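Long-range contact in sesquisabinene B synthase 2 (Santalum album, PDB 6A2A), which probably cyclises farnesyl diphosphate to the sesquiterpene sesquisabinene B, in a reaction that depends on magnesium or manganese ions: residues 36-41 / 278-283. Numbering follows the deposited sequence.
Sequences PNLWDY and ARNGLI
Two hydrogen bonds, in which the side-chain oxygens of Asn37 and Asn280 each accept a backbone N-H of the facing segment, tie the N-terminal segment of this plant terpene synthase to its metal-binding alpha-helical domain. Segment 36-41, the loop leading into helix 41-50, lies against the type II beta turn 278-281 that leads into helix 281-292. As in other class I plant terpene synthases, this N-terminal segment probably serves to lie back on the C-terminal domain. Asn280 N donates to Asn37 OD1 at 3.1 Å, from above the carbonyl plane, 44° out of it. Leu38 N gives a shorter bond of 2.7 Å to Asn280 OD1 and lies nearer that carbonyl's plane. The two asparagine side chains slide past each other in opposite directions, with amide planes 56° apart. With CG beside its own backbone N (chi1 -67°), the Asn280 amide comes against Leu38, which it crosses at about a right angle, CG to CG 3.5 Å. The other end of the Asn280 amide, ND2, donates to a water that in turn donates to Pro36 O. That water also takes a weak bond from Arg279 NH2, whose stronger partner is Glu546, in a salt bridge. An alanine in place of Asn280 would probably leave Leu38 N without its acceptor and the water without one of its donors. Past the polar pair the contact turns apolar. Leu38 CD1 meets Ile283 CG2 at 3.9 Å. Helix 546-558 touches both Leu38 and Trp39. Ile283 CG1 lies at the edge of the Trp39 indole, near the ring plane, 3.8 Å from CZ3.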
# COMPACT_ATOMS: atom_id res chain seq x y z
N PRO A 36 22.13 -6.86 7.40
CA PRO A 36 21.02 -7.67 6.94
C PRO A 36 19.94 -7.95 7.95
O PRO A 36 20.17 -8.12 9.10
CB PRO A 36 21.71 -8.95 6.53
CG PRO A 36 22.85 -9.05 7.42
CD PRO A 36 23.32 -7.67 7.66
N ASN A 37 18.72 -8.04 7.49
CA ASN A 37 17.64 -8.36 8.38
C ASN A 37 17.51 -9.88 8.45
O ASN A 37 18.16 -10.59 7.75
CB ASN A 37 16.35 -7.73 7.89
CG ASN A 37 16.40 -6.23 7.93
OD1 ASN A 37 16.78 -5.65 8.91
ND2 ASN A 37 16.03 -5.60 6.87
N LEU A 38 16.59 -10.36 9.26
CA LEU A 38 16.40 -11.79 9.43
C LEU A 38 16.13 -12.52 8.14
O LEU A 38 16.61 -13.60 7.95
CB LEU A 38 15.29 -12.05 10.43
CG LEU A 38 15.56 -11.57 11.84
CD1 LEU A 38 14.32 -11.75 12.67
CD2 LEU A 38 16.71 -12.35 12.47
N TRP A 39 15.32 -11.92 7.29
CA TRP A 39 15.00 -12.40 5.98
C TRP A 39 15.01 -11.18 5.06
O TRP A 39 14.70 -10.13 5.45
CB TRP A 39 13.64 -13.03 5.95
CG TRP A 39 13.56 -14.23 6.75
CD1 TRP A 39 13.93 -15.44 6.40
CD2 TRP A 39 13.06 -14.32 8.08
NE1 TRP A 39 13.72 -16.32 7.42
CE2 TRP A 39 13.18 -15.64 8.47
CE3 TRP A 39 12.52 -13.42 8.97
CZ2 TRP A 39 12.81 -16.08 9.70
CZ3 TRP A 39 12.15 -13.84 10.18
CH2 TRP A 39 12.28 -15.15 10.55
N ASP A 40 15.39 -11.37 3.82
CA ASP A 40 15.39 -10.28 2.91
C ASP A 40 13.95 -10.04 2.47
O ASP A 40 13.19 -10.95 2.42
CB ASP A 40 16.37 -10.60 1.78
CG ASP A 40 15.79 -10.44 0.43
OD1 ASP A 40 15.71 -9.29 -0.05
OD2 ASP A 40 15.42 -11.47 -0.15
N TYR A 41 13.59 -8.81 2.17
CA TYR A 41 12.22 -8.51 1.80
C TYR A 41 11.64 -9.18 0.55
O TYR A 41 10.45 -9.41 0.50
CB TYR A 41 11.96 -7.03 1.78
CG TYR A 41 12.27 -6.33 3.09
CD1 TYR A 41 11.69 -6.73 4.26
CD2 TYR A 41 13.12 -5.27 3.13
CE1 TYR A 41 11.96 -6.11 5.42
CE2 TYR A 41 13.40 -4.66 4.29
CZ TYR A 41 12.82 -5.08 5.44
OH TYR A 41 13.13 -4.43 6.57
N ALA A 278 17.17 0.45 13.76
CA ALA A 278 15.85 -0.31 13.71
C ALA A 278 15.89 -1.48 12.69
O ALA A 278 14.85 -1.85 11.98
CB ALA A 278 14.69 0.63 13.46
N ARG A 279 17.07 -2.10 12.67
CA ARG A 279 17.26 -3.46 12.11
C ARG A 279 16.17 -4.41 12.63
O ARG A 279 15.88 -4.47 13.83
CB ARG A 279 18.63 -4.03 12.48
CG ARG A 279 19.03 -5.23 11.65
CD ARG A 279 20.46 -5.66 11.89
NE ARG A 279 20.75 -5.97 13.28
CZ ARG A 279 20.88 -7.20 13.80
NH1 ARG A 279 21.31 -7.34 15.05
NH2 ARG A 279 20.56 -8.27 13.09
N ASN A 280 15.56 -5.11 11.69
CA ASN A 280 14.48 -6.04 11.96
C ASN A 280 13.23 -5.43 12.59
O ASN A 280 12.41 -6.12 13.07
CB ASN A 280 14.97 -7.20 12.79
CG ASN A 280 15.96 -8.07 12.05
OD1 ASN A 280 15.80 -8.34 10.91
ND2 ASN A 280 16.97 -8.48 12.72
N GLY A 281 13.09 -4.12 12.55
CA GLY A 281 11.95 -3.47 13.12
C GLY A 281 10.60 -3.96 12.61
O GLY A 281 9.72 -4.21 13.35
N LEU A 282 10.49 -4.08 11.31
CA LEU A 282 9.25 -4.49 10.71
C LEU A 282 8.92 -5.94 11.02
O LEU A 282 7.86 -6.26 11.44
CB LEU A 282 9.30 -4.28 9.22
CG LEU A 282 8.05 -4.50 8.38
CD1 LEU A 282 7.90 -5.95 8.07
CD2 LEU A 282 6.77 -3.96 8.93
N ILE A 283 9.88 -6.81 10.78
CA ILE A 283 9.64 -8.22 11.01
C ILE A 283 9.35 -8.53 12.47
O ILE A 283 8.47 -9.26 12.77
CB ILE A 283 10.71 -9.12 10.38
CG1 ILE A 283 10.34 -10.56 10.54
CG2 ILE A 283 12.04 -9.02 11.04
CD1 ILE A 283 9.20 -10.96 9.66
O HOH W 1 19.28 -9.74 11.34
O HOH W 2 12.58 -5.57 9.21